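Long-range contact in putidaredoxin reductase (Pseudomonas putida, PDB 1Q1R), which is an FAD-containing reductase that probably passes electrons from NADH to putidaredoxin in the cytochrome P450cam monooxygenase system: residues 289-303 with 321-333. Numbering follows the deposited sequence.
Sequences HSQLYDRWVRIESVP and PRDEAAPWFWSDQ. With FAD (flavin-adenine dinucleotide), chain C.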
ATOM      1  N   HIS A 289      -4.947   7.399 -14.779  1.00 32.77           N
ATOM      2  CA  HIS A 289      -5.019   6.566 -15.969  1.00 33.62           C
ATOM      3  C   HIS A 289      -3.655   5.976 -16.306  1.00 33.21           C
ATOM      4  O   HIS A 289      -2.694   6.701 -16.552  1.00 33.56           O
ATOM      5  CB  HIS A 289      -5.553   7.376 -17.155  1.00 35.42           C
ATOM      6  CG  HIS A 289      -5.665   6.583 -18.422  1.00 35.97           C
ATOM      7  ND1 HIS A 289      -4.617   6.440 -19.304  1.00 36.58           N
ATOM      8  CD2 HIS A 289      -6.685   5.848 -18.923  1.00 36.36           C
ATOM      9  CE1 HIS A 289      -4.985   5.646 -20.294  1.00 36.75           C
ATOM     10  NE2 HIS A 289      -6.235   5.274 -20.087  1.00 36.72           N
ATOM     11  N   SER A 290      -3.571   4.653 -16.286  1.00 33.55           N
ATOM     12  CA  SER A 290      -2.327   3.972 -16.617  1.00 34.59           C
ATOM     13  C   SER A 290      -2.293   3.788 -18.125  1.00 34.94           C
ATOM     14  O   SER A 290      -3.128   3.079 -18.678  1.00 33.61           O
ATOM     15  CB  SER A 290      -2.269   2.600 -15.950  1.00 34.34           C
ATOM     16  OG  SER A 290      -1.174   1.847 -16.450  1.00 34.76           O
ATOM     17  N   GLN A 291      -1.344   4.429 -18.792  1.00 37.00           N
ATOM     18  CA  GLN A 291      -1.246   4.288 -20.240  1.00 39.54           C
ATOM     19  C   GLN A 291      -0.653   2.922 -20.561  1.00 39.46           C
ATOM     20  O   GLN A 291      -0.924   2.343 -21.612  1.00 39.58           O
ATOM     21  CB  GLN A 291      -0.397   5.420 -20.832  1.00 41.42           C
ATOM     22  CG  GLN A 291       0.914   5.664 -20.119  1.00 45.74           C
ATOM     23  CD  GLN A 291       1.458   7.061 -20.376  1.00 48.31           C
ATOM     24  OE1 GLN A 291       1.694   7.451 -21.524  1.00 50.59           O
ATOM     25  NE2 GLN A 291       1.658   7.827 -19.302  1.00 49.08           N
ATOM     26  N   LEU A 292       0.140   2.400 -19.634  1.00 39.30           N
ATOM     27  CA  LEU A 292       0.754   1.093 -19.808  1.00 38.95           C
ATOM     28  C   LEU A 292      -0.340   0.030 -19.948  1.00 38.64           C
ATOM     29  O   LEU A 292      -0.227  -0.888 -20.761  1.00 38.43           O
ATOM     30  CB  LEU A 292       1.652   0.775 -18.611  1.00 39.45           C
ATOM     31  CG  LEU A 292       2.509  -0.486 -18.694  1.00 40.51           C
ATOM     32  CD1 LEU A 292       3.374  -0.436 -19.949  1.00 40.88           C
ATOM     33  CD2 LEU A 292       3.379  -0.594 -17.445  1.00 40.66           C
ATOM     34  N   TYR A 293      -1.404   0.160 -19.161  1.00 37.80           N
ATOM     35  CA  TYR A 293      -2.505  -0.795 -19.225  1.00 37.33           C
ATOM     36  C   TYR A 293      -3.768  -0.173 -19.812  1.00 37.48           C
ATOM     37  O   TYR A 293      -4.818  -0.815 -19.878  1.00 36.79           O
ATOM     38  CB  TYR A 293      -2.809  -1.359 -17.834  1.00 37.44           C
ATOM     39  CG  TYR A 293      -1.660  -2.140 -17.248  1.00 37.02           C
ATOM     40  CD1 TYR A 293      -0.624  -1.495 -16.572  1.00 36.80           C
ATOM     41  CD2 TYR A 293      -1.579  -3.521 -17.419  1.00 36.71           C
ATOM     42  CE1 TYR A 293       0.467  -2.206 -16.083  1.00 36.56           C
ATOM     43  CE2 TYR A 293      -0.494  -4.241 -16.936  1.00 36.58           C
ATOM     44  CZ  TYR A 293       0.526  -3.579 -16.270  1.00 36.84           C
ATOM     45  OH  TYR A 293       1.607  -4.291 -15.807  1.00 35.83           O
ATOM     46  N   ASP A 294      -3.658   1.081 -20.237  1.00 38.14           N
ATOM     47  CA  ASP A 294      -4.782   1.799 -20.825  1.00 39.83           C
ATOM     48  C   ASP A 294      -6.059   1.665 -19.995  1.00 39.70           C
ATOM     49  O   ASP A 294      -7.082   1.186 -20.489  1.00 39.72           O
ATOM     50  CB  ASP A 294      -5.048   1.293 -22.249  1.00 41.60           C
ATOM     51  CG  ASP A 294      -6.084   2.129 -22.986  1.00 43.89           C
ATOM     52  OD1 ASP A 294      -6.635   1.639 -23.996  1.00 44.21           O
ATOM     53  OD2 ASP A 294      -6.339   3.280 -22.561  1.00 44.76           O
ATOM     54  N   ARG A 295      -5.990   2.067 -18.729  1.00 39.41           N
ATOM     55  CA  ARG A 295      -7.155   2.024 -17.852  1.00 39.32           C
ATOM     56  C   ARG A 295      -6.917   2.801 -16.563  1.00 38.65           C
ATOM     57  O   ARG A 295      -5.774   3.079 -16.191  1.00 38.09           O
ATOM     58  CB  ARG A 295      -7.561   0.581 -17.532  1.00 40.41           C
ATOM     59  CG  ARG A 295      -6.663  -0.177 -16.570  1.00 40.99           C
ATOM     60  CD  ARG A 295      -7.412  -1.401 -16.044  1.00 42.97           C
ATOM     61  NE  ARG A 295      -6.606  -2.234 -15.154  1.00 43.95           N
ATOM     62  CZ  ARG A 295      -5.693  -3.108 -15.565  1.00 44.73           C
ATOM     63  NH1 ARG A 295      -5.463  -3.274 -16.863  1.00 44.66           N
ATOM     64  NH2 ARG A 295      -5.003  -3.815 -14.678  1.00 44.74           N
ATOM     65  N   TRP A 296      -8.008   3.166 -15.894  1.00 37.94           N
ATOM     66  CA  TRP A 296      -7.929   3.923 -14.653  1.00 36.80           C
ATOM     67  C   TRP A 296      -7.719   3.004 -13.469  1.00 35.67           C
ATOM     68  O   TRP A 296      -8.458   2.037 -13.280  1.00 36.12           O
ATOM     69  CB  TRP A 296      -9.201   4.748 -14.446  1.00 37.48           C
ATOM     70  CG  TRP A 296      -9.411   5.750 -15.521  1.00 38.28           C
ATOM     71  CD1 TRP A 296      -9.943   5.526 -16.759  1.00 38.72           C
ATOM     72  CD2 TRP A 296      -9.029   7.128 -15.490  1.00 38.98           C
ATOM     73  NE1 TRP A 296      -9.913   6.680 -17.502  1.00 38.54           N
ATOM     74  CE2 TRP A 296      -9.356   7.681 -16.748  1.00 39.33           C
ATOM     75  CE3 TRP A 296      -8.439   7.952 -14.521  1.00 39.61           C
ATOM     76  CZ2 TRP A 296      -9.113   9.023 -17.065  1.00 39.82           C
ATOM     77  CZ3 TRP A 296      -8.197   9.288 -14.836  1.00 40.11           C
ATOM     78  CH2 TRP A 296      -8.535   9.808 -16.099  1.00 40.07           C
ATOM     79  N   VAL A 297      -6.705   3.312 -12.669  1.00 34.02           N
ATOM     80  CA  VAL A 297      -6.389   2.500 -11.501  1.00 31.53           C
ATOM     81  C   VAL A 297      -6.038   3.387 -10.314  1.00 30.42           C
ATOM     82  O   VAL A 297      -5.788   4.578 -10.475  1.00 30.00           O
ATOM     83  CB  VAL A 297      -5.171   1.592 -11.775  1.00 31.25           C
ATOM     84  CG1 VAL A 297      -5.410   0.748 -13.018  1.00 30.25           C
ATOM     85  CG2 VAL A 297      -3.920   2.447 -11.952  1.00 30.35           C
ATOM     86  N   ARG A 298      -6.044   2.795  -9.121  1.00 29.72           N
ATOM     87  CA  ARG A 298      -5.660   3.494  -7.896  1.00 28.12           C
ATOM     88  C   ARG A 298      -4.713   2.513  -7.209  1.00 27.32           C
ATOM     89  O   ARG A 298      -5.096   1.390  -6.886  1.00 26.51           O
ATOM     90  CB  ARG A 298      -6.864   3.791  -6.989  1.00 27.93           C
ATOM     91  CG  ARG A 298      -6.461   4.580  -5.720  1.00 28.51           C
ATOM     92  CD  ARG A 298      -7.662   5.097  -4.938  1.00 27.82           C
ATOM     93  NE  ARG A 298      -8.493   4.006  -4.445  1.00 28.31           N
ATOM     94  CZ  ARG A 298      -8.144   3.189  -3.459  1.00 28.60           C
ATOM     95  NH1 ARG A 298      -6.974   3.343  -2.850  1.00 28.70           N
ATOM     96  NH2 ARG A 298      -8.957   2.210  -3.095  1.00 28.74           N
ATOM     97  N   ILE A 299      -3.473   2.928  -6.995  1.00 26.10           N
ATOM     98  CA  ILE A 299      -2.496   2.031  -6.397  1.00 25.55           C
ATOM     99  C   ILE A 299      -2.067   2.421  -4.994  1.00 24.82           C
ATOM    100  O   ILE A 299      -1.802   3.586  -4.712  1.00 25.32           O
ATOM    101  CB  ILE A 299      -1.249   1.920  -7.310  1.00 25.92           C
ATOM    102  CG1 ILE A 299      -1.679   1.411  -8.690  1.00 26.39           C
ATOM    103  CG2 ILE A 299      -0.215   0.979  -6.694  1.00 25.74           C
ATOM    104  CD1 ILE A 299      -0.535   1.150  -9.634  1.00 26.93           C
ATOM    105  N   GLU A 300      -1.997   1.424  -4.119  1.00 24.04           N
ATOM    106  CA  GLU A 300      -1.594   1.627  -2.733  1.00 23.11           C
ATOM    107  C   GLU A 300      -0.220   0.996  -2.517  1.00 22.25           C
ATOM    108  O   GLU A 300      -0.127  -0.169  -2.147  1.00 22.51           O
ATOM    109  CB  GLU A 300      -2.623   0.973  -1.795  1.00 23.98           C
ATOM    110  CG  GLU A 300      -3.993   1.654  -1.788  1.00 25.02           C
ATOM    111  CD  GLU A 300      -5.102   0.772  -1.211  1.00 26.33           C
ATOM    112  OE1 GLU A 300      -4.797  -0.240  -0.544  1.00 26.08           O
ATOM    113  OE2 GLU A 300      -6.286   1.102  -1.420  1.00 25.71           O
ATOM    114  N   SER A 301       0.847   1.756  -2.757  1.00 20.57           N
ATOM    115  CA  SER A 301       2.192   1.224  -2.563  1.00 19.98           C
ATOM    116  C   SER A 301       3.209   2.337  -2.367  1.00 20.09           C
ATOM    117  O   SER A 301       2.961   3.497  -2.702  1.00 20.61           O
ATOM    118  CB  SER A 301       2.626   0.389  -3.776  1.00 20.89           C
ATOM    119  OG  SER A 301       3.094   1.233  -4.821  1.00 20.63           O
ATOM    120  N   VAL A 302       4.367   1.975  -1.826  1.00 19.65           N
ATOM    121  CA  VAL A 302       5.427   2.944  -1.619  1.00 19.68           C
ATOM    122  C   VAL A 302       5.961   3.403  -2.975  1.00 19.81           C
ATOM    123  O   VAL A 302       6.066   4.601  -3.236  1.00 19.26           O
ATOM    124  CB  VAL A 302       6.581   2.344  -0.779  1.00 19.51           C
ATOM    125  CG1 VAL A 302       7.834   3.210  -0.908  1.00 20.03           C
ATOM    126  CG2 VAL A 302       6.156   2.254   0.685  1.00 19.25           C
ATOM    127  N   PRO A 303       6.290   2.457  -3.868  1.00 20.53           N
ATOM    128  CA  PRO A 303       6.806   2.885  -5.174  1.00 21.41           C
ATOM    129  C   PRO A 303       5.848   3.838  -5.886  1.00 21.57           C
ATOM    130  O   PRO A 303       6.275   4.823  -6.493  1.00 21.55           O
ATOM    131  CB  PRO A 303       6.988   1.565  -5.923  1.00 21.13           C
ATOM    132  CG  PRO A 303       7.342   0.609  -4.804  1.00 21.90           C
ATOM    133  CD  PRO A 303       6.319   0.988  -3.748  1.00 19.54           C
ATOM    134  N   PRO A 321       8.749  15.416 -16.119  1.00 49.52           N
ATOM    135  CA  PRO A 321       8.491  14.236 -15.289  1.00 49.50           C
ATOM    136  C   PRO A 321       9.113  12.985 -15.891  1.00 50.07           C
ATOM    137  O   PRO A 321       9.337  12.915 -17.101  1.00 50.04           O
ATOM    138  CB  PRO A 321       6.963  14.140 -15.276  1.00 49.16           C
ATOM    139  CG  PRO A 321       6.503  15.522 -15.652  1.00 49.61           C
ATOM    140  CD  PRO A 321       7.495  15.927 -16.694  1.00 49.18           C
ATOM    141  N   ARG A 322       9.394  11.998 -15.048  1.00 50.19           N
ATOM    142  CA  ARG A 322       9.954  10.749 -15.533  1.00 50.07           C
ATOM    143  C   ARG A 322       8.850   9.997 -16.255  1.00 49.58           C
ATOM    144  O   ARG A 322       7.671  10.127 -15.922  1.00 49.52           O
ATOM    145  CB  ARG A 322      10.475   9.888 -14.384  1.00 51.57           C
ATOM    146  CG  ARG A 322      11.799  10.341 -13.802  1.00 53.65           C
ATOM    147  CD  ARG A 322      12.355   9.284 -12.860  1.00 55.59           C
ATOM    148  NE  ARG A 322      13.685   9.629 -12.364  1.00 57.47           N
ATOM    149  CZ  ARG A 322      14.410   8.851 -11.568  1.00 58.58           C
ATOM    150  NH1 ARG A 322      13.934   7.674 -11.172  1.00 58.67           N
ATOM    151  NH2 ARG A 322      15.611   9.248 -11.166  1.00 59.33           N
ATOM    152  N   ASP A 323       9.239   9.216 -17.252  1.00 49.01           N
ATOM    153  CA  ASP A 323       8.298   8.426 -18.029  1.00 48.50           C
ATOM    154  C   ASP A 323       7.595   7.452 -17.085  1.00 46.70           C
ATOM    155  O   ASP A 323       8.180   7.021 -16.091  1.00 46.17           O
ATOM    156  CB  ASP A 323       9.064   7.660 -19.109  1.00 51.29           C
ATOM    157  CG  ASP A 323      10.546   8.030 -19.145  1.00 53.68           C
ATOM    158  OD1 ASP A 323      10.864   9.203 -19.447  1.00 55.41           O
ATOM    159  OD2 ASP A 323      11.392   7.155 -18.861  1.00 55.11           O
ATOM    160  N   GLU A 324       6.346   7.112 -17.387  1.00 44.71           N
ATOM    161  CA  GLU A 324       5.594   6.181 -16.550  1.00 43.25           C
ATOM    162  C   GLU A 324       6.314   4.843 -16.420  1.00 41.80           C
ATOM    163  O   GLU A 324       6.679   4.220 -17.419  1.00 41.38           O
ATOM    164  CB  GLU A 324       4.189   5.953 -17.121  1.00 43.72           C
ATOM    165  CG  GLU A 324       3.525   4.665 -16.638  1.00 44.74           C
ATOM    166  CD  GLU A 324       2.050   4.580 -16.995  1.00 45.88           C
ATOM    167  OE1 GLU A 324       1.510   3.454 -17.039  1.00 45.98           O
ATOM    168  OE2 GLU A 324       1.422   5.639 -17.218  1.00 46.98           O
ATOM    169  N   ALA A 325       6.517   4.407 -15.181  1.00 39.89           N
ATOM    170  CA  ALA A 325       7.186   3.140 -14.915  1.00 37.91           C
ATOM    171  C   ALA A 325       6.155   2.082 -14.541  1.00 36.49           C
ATOM    172  O   ALA A 325       5.065   2.406 -14.070  1.00 36.73           O
ATOM    173  CB  ALA A 325       8.194   3.312 -13.782  1.00 37.31           C
ATOM    174  N   ALA A 326       6.490   0.818 -14.766  1.00 34.87           N
ATOM    175  CA  ALA A 326       5.574  -0.260 -14.418  1.00 33.38           C
ATOM    176  C   ALA A 326       5.355  -0.205 -12.908  1.00 31.56           C
ATOM    177  O   ALA A 326       6.286   0.051 -12.153  1.00 30.18           O
ATOM    178  CB  ALA A 326       6.171  -1.608 -14.810  1.00 33.48           C
ATOM    179  N   PRO A 327       4.117  -0.427 -12.451  1.00 31.05           N
ATOM    180  CA  PRO A 327       3.873  -0.388 -11.006  1.00 30.66           C
ATOM    181  C   PRO A 327       4.444  -1.632 -10.327  1.00 30.22           C
ATOM    182  O   PRO A 327       4.462  -2.717 -10.913  1.00 30.39           O
ATOM    183  CB  PRO A 327       2.354  -0.329 -10.916  1.00 30.67           C
ATOM    184  CG  PRO A 327       1.922  -1.134 -12.111  1.00 31.05           C
ATOM    185  CD  PRO A 327       2.859  -0.627 -13.193  1.00 30.64           C
ATOM    186  N   TRP A 328       4.935  -1.472  -9.104  1.00 28.73           N
ATOM    187  CA  TRP A 328       5.477  -2.605  -8.368  1.00 27.24           C
ATOM    188  C   TRP A 328       5.395  -2.383  -6.868  1.00 27.63           C
ATOM    189  O   TRP A 328       5.152  -1.265  -6.400  1.00 26.32           O
ATOM    190  CB  TRP A 328       6.935  -2.889  -8.764  1.00 26.44           C
ATOM    191  CG  TRP A 328       7.938  -1.863  -8.317  1.00 25.13           C
ATOM    192  CD1 TRP A 328       8.232  -0.683  -8.931  1.00 25.51           C
ATOM    193  CD2 TRP A 328       8.786  -1.937  -7.160  1.00 24.92           C
ATOM    194  NE1 TRP A 328       9.212  -0.016  -8.234  1.00 24.68           N
ATOM    195  CE2 TRP A 328       9.569  -0.764  -7.141  1.00 24.67           C
ATOM    196  CE3 TRP A 328       8.958  -2.883  -6.138  1.00 24.11           C
ATOM    197  CZ2 TRP A 328      10.514  -0.505  -6.138  1.00 24.86           C
ATOM    198  CZ3 TRP A 328       9.896  -2.629  -5.140  1.00 25.27           C
ATOM    199  CH2 TRP A 328      10.663  -1.446  -5.149  1.00 25.51           C
ATOM    200  N   PHE A 329       5.571  -3.466  -6.122  1.00 27.21           N
ATOM    201  CA  PHE A 329       5.553  -3.400  -4.671  1.00 27.39           C
ATOM    202  C   PHE A 329       6.193  -4.673  -4.145  1.00 25.96           C
ATOM    203  O   PHE A 329       6.545  -5.565  -4.922  1.00 23.94           O
ATOM    204  CB  PHE A 329       4.119  -3.221  -4.149  1.00 29.29           C
ATOM    205  CG  PHE A 329       3.283  -4.463  -4.191  1.00 31.64           C
ATOM    206  CD1 PHE A 329       3.216  -5.309  -3.086  1.00 32.96           C
ATOM    207  CD2 PHE A 329       2.546  -4.783  -5.325  1.00 32.93           C
ATOM    208  CE1 PHE A 329       2.423  -6.454  -3.109  1.00 33.39           C
ATOM    209  CE2 PHE A 329       1.749  -5.926  -5.361  1.00 33.68           C
ATOM    210  CZ  PHE A 329       1.688  -6.765  -4.249  1.00 33.76           C
ATOM    211  N   TRP A 330       6.367  -4.747  -2.834  1.00 23.41           N
ATOM    212  CA  TRP A 330       6.991  -5.907  -2.231  1.00 21.93           C
ATOM    213  C   TRP A 330       6.291  -6.277  -0.937  1.00 21.92           C
ATOM    214  O   TRP A 330       5.452  -5.531  -0.429  1.00 20.36           O
ATOM    215  CB  TRP A 330       8.475  -5.622  -1.953  1.00 20.59           C
ATOM    216  CG  TRP A 330       8.730  -4.769  -0.723  1.00 21.60           C
ATOM    217  CD1 TRP A 330       9.060  -5.211   0.529  1.00 20.66           C
ATOM    218  CD2 TRP A 330       8.672  -3.338  -0.639  1.00 20.89           C
ATOM    219  NE1 TRP A 330       9.213  -4.143   1.387  1.00 20.63           N
ATOM    220  CE2 TRP A 330       8.980  -2.983   0.697  1.00 20.83           C
ATOM    221  CE3 TRP A 330       8.388  -2.320  -1.562  1.00 21.03           C
ATOM    222  CZ2 TRP A 330       9.018  -1.652   1.133  1.00 20.88           C
ATOM    223  CZ3 TRP A 330       8.426  -0.993  -1.127  1.00 22.04           C
ATOM    224  CH2 TRP A 330       8.738  -0.674   0.211  1.00 20.96           C
ATOM    225  N   SER A 331       6.645  -7.446  -0.421  1.00 22.34           N
ATOM    226  CA  SER A 331       6.097  -7.954   0.823  1.00 23.22           C
ATOM    227  C   SER A 331       7.185  -8.797   1.461  1.00 24.15           C
ATOM    228  O   SER A 331       7.944  -9.473   0.763  1.00 25.05           O
ATOM    229  CB  SER A 331       4.854  -8.811   0.557  1.00 22.30           C
ATOM    230  OG  SER A 331       4.349  -9.375   1.757  1.00 20.48           O
ATOM    231  N   ASP A 332       7.278  -8.738   2.784  1.00 24.56           N
ATOM    232  CA  ASP A 332       8.269  -9.513   3.516  1.00 24.84           C
ATOM    233  C   ASP A 332       7.523 -10.442   4.451  1.00 24.07           C
ATOM    234  O   ASP A 332       6.827  -9.989   5.359  1.00 22.83           O
ATOM    235  CB  ASP A 332       9.180  -8.605   4.348  1.00 28.68           C
ATOM    236  CG  ASP A 332      10.120  -7.774   3.498  1.00 33.85           C
ATOM    237  OD1 ASP A 332      10.841  -6.927   4.076  1.00 37.63           O
ATOM    238  OD2 ASP A 332      10.149  -7.969   2.261  1.00 36.51           O
ATOM    239  N   GLN A 333       7.664 -11.739   4.220  1.00 22.81           N
ATOM    240  CA  GLN A 333       7.017 -12.748   5.045  1.00 23.04           C
ATOM    241  C   GLN A 333       8.037 -13.854   5.294  1.00 24.09           C
ATOM    242  O   GLN A 333       8.599 -14.407   4.349  1.00 23.55           O
ATOM    243  CB  GLN A 333       5.791 -13.309   4.321  1.00 22.89           C
ATOM    244  CG  GLN A 333       4.696 -12.277   4.053  1.00 22.01           C
ATOM    245  CD  GLN A 333       3.604 -12.820   3.150  1.00 21.62           C
ATOM    246  OE1 GLN A 333       3.177 -13.967   3.295  1.00 22.09           O
ATOM    247  NE2 GLN A 333       3.135 -11.994   2.223  1.00 21.41           N
TER
HETATM  248  PA  FAD C 749      -1.218   7.782   4.058  1.00 22.85           P
HETATM  249  O1A FAD C 749      -2.540   7.280   4.502  1.00 21.51           O
HETATM  250  O2A FAD C 749      -0.000   7.096   4.546  1.00 23.56           O
HETATM  251  O5B FAD C 749      -1.089   9.336   4.423  1.00 22.88           O
HETATM  252  C5B FAD C 749      -2.204  10.230   4.330  1.00 24.60           C
HETATM  253  C4B FAD C 749      -2.223  11.130   5.579  1.00 25.32           C
HETATM  254  O4B FAD C 749      -3.093  12.294   5.343  1.00 24.74           O
HETATM  255  C3B FAD C 749      -2.828  10.390   6.781  1.00 25.39           C
HETATM  256  O3B FAD C 749      -2.129  10.777   7.972  1.00 25.67           O
HETATM  257  C2B FAD C 749      -4.239  10.920   6.835  1.00 25.76           C
HETATM  258  O2B FAD C 749      -4.747  10.850   8.171  1.00 26.90           O
HETATM  259  C1B FAD C 749      -4.030  12.368   6.440  1.00 25.83           C
HETATM  260  N9A FAD C 749      -5.281  13.089   6.078  1.00 27.11           N
HETATM  261  C8A FAD C 749      -6.296  12.623   5.329  1.00 27.77           C
HETATM  262  N7A FAD C 749      -7.247  13.561   5.251  1.00 28.81           N
HETATM  263  C5A FAD C 749      -6.835  14.618   5.946  1.00 28.55           C
HETATM  264  C6A FAD C 749      -7.391  15.869   6.223  1.00 29.91           C
HETATM  265  N6A FAD C 749      -8.596  16.188   5.755  1.00 29.37           N
HETATM  266  N1A FAD C 749      -6.696  16.751   6.984  1.00 29.68           N
HETATM  267  C2A FAD C 749      -5.487  16.438   7.472  1.00 29.78           C
HETATM  268  N3A FAD C 749      -4.938  15.241   7.219  1.00 27.80           N
HETATM  269  C4A FAD C 749      -5.589  14.323   6.464  1.00 27.75           C
HETATM  270  N1  FAD C 749       3.692  -0.487   0.412  1.00 21.11           N
HETATM  271  C2  FAD C 749       4.732  -1.128  -0.273  1.00 21.86           C
HETATM  272  O2  FAD C 749       5.039  -0.761  -1.406  1.00 25.16           O
HETATM  273  N3  FAD C 749       5.425  -2.180   0.351  1.00 19.74           N
HETATM  274  C4  FAD C 749       5.076  -2.582   1.662  1.00 20.01           C
HETATM  275  O4  FAD C 749       5.721  -3.474   2.211  1.00 19.62           O
HETATM  276  C4X FAD C 749       4.031  -1.939   2.345  1.00 19.58           C
HETATM  277  N5  FAD C 749       3.721  -2.282   3.628  1.00 18.41           N
HETATM  278  C5X FAD C 749       2.760  -1.630   4.346  1.00 18.89           C
HETATM  279  C6  FAD C 749       2.492  -2.000   5.680  1.00 17.76           C
HETATM  280  C7  FAD C 749       1.515  -1.307   6.432  1.00 17.37           C
HETATM  281  C7M FAD C 749       1.217  -1.754   7.875  1.00 17.13           C
HETATM  282  C8  FAD C 749       0.806  -0.229   5.843  1.00 16.67           C
HETATM  283  C8M FAD C 749      -0.244   0.564   6.635  1.00 16.73           C
HETATM  284  C9  FAD C 749       1.074   0.137   4.512  1.00 17.47           C
HETATM  285  C9A FAD C 749       2.046  -0.558   3.760  1.00 17.80           C
HETATM  286  N10 FAD C 749       2.341  -0.191   2.419  1.00 20.28           N
HETATM  287  C10 FAD C 749       3.345  -0.887   1.714  1.00 19.12           C
HETATM  288  C1' FAD C 749       1.587   0.913   1.751  1.00 20.18           C
HETATM  289  C2' FAD C 749       2.423   2.195   1.718  1.00 20.72           C
HETATM  290  O2' FAD C 749       2.952   2.442   3.025  1.00 21.17           O
HETATM  291  C3' FAD C 749       1.577   3.396   1.257  1.00 20.70           C
HETATM  292  O3' FAD C 749       0.973   3.084  -0.006  1.00 21.65           O
HETATM  293  C4' FAD C 749       2.446   4.652   1.118  1.00 21.09           C
HETATM  294  O4' FAD C 749       3.053   4.955   2.376  1.00 21.15           O
HETATM  295  C5' FAD C 749       1.634   5.874   0.654  1.00 21.79           C
HETATM  296  O5' FAD C 749       0.745   6.359   1.674  1.00 20.68           O
HETATM  297  P   FAD C 749       0.047   7.803   1.473  1.00 20.36           P
HETATM  298  O1P FAD C 749       0.992   8.839   1.939  1.00 18.93           O
HETATM  299  O2P FAD C 749      -0.435   7.880   0.076  1.00 20.08           O
HETATM  300  O3P FAD C 749      -1.259   7.746   2.436  1.00 22.24           O
HETATM  301  O   HOH W   1       2.987   0.037  -7.016  1.00 26.44           O
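The carboxylate of Glu324 reaches into the turn that joins strands 286-290 and 295-298, where it meets Ser290, Gln291 and Leu292. Glu324 CB lies 3.8 Å from Gln291 NE2. With CG anti to the backbone N (chi1 159°) and the chain extended beyond it, the carboxylate is carried to the start of the turn, where CD packs on Gln291 CG. Glu324 OE1 takes two hydrogen bonds from opposite faces of the carboxylate plane, one from Ser290 OG at 3.2 Å on the syn side and one from Leu292 N at 3.1 Å. Glu324 OE2 accepts from Gln291 NE2 at 3.0 Å, from above the plane, and weakly from Gln291 N. A leucine in place of Glu324 would probably leave Ser290 OG, Leu292 N and the side-chain amide of Gln291 without their shared acceptor and let the turn shift against the 321-333 segment. Ser290 OG itself accepts from Tyr293 N, an ST motif within the turn.

In this glutathione reductase fold, the contact joins the FAD-binding part of the chain, which contributes Glu300 to Pro303 to the flavin pocket, to strand 328-333, an outermost strand of the C-terminal antiparallel sheet. Pro327 CB packs tightly on Ile299 CD1 at 3.5 Å, while its CD meets the edge of the Tyr293 ring. Nearer the flavin, Pro303 CG sits over the face of Trp328 in a CH-pi contact, 3.6 Å from the six-membered ring centroid. Water 1 bridges Ser301 OG and Trp328 O; Ser301 OG also accepts from Asn304 N, as the N-cap of helix 302-316. Val302 N donates to FAD O2 at 2.8 Å, and one face of the Trp330 ring lies against FAD N3.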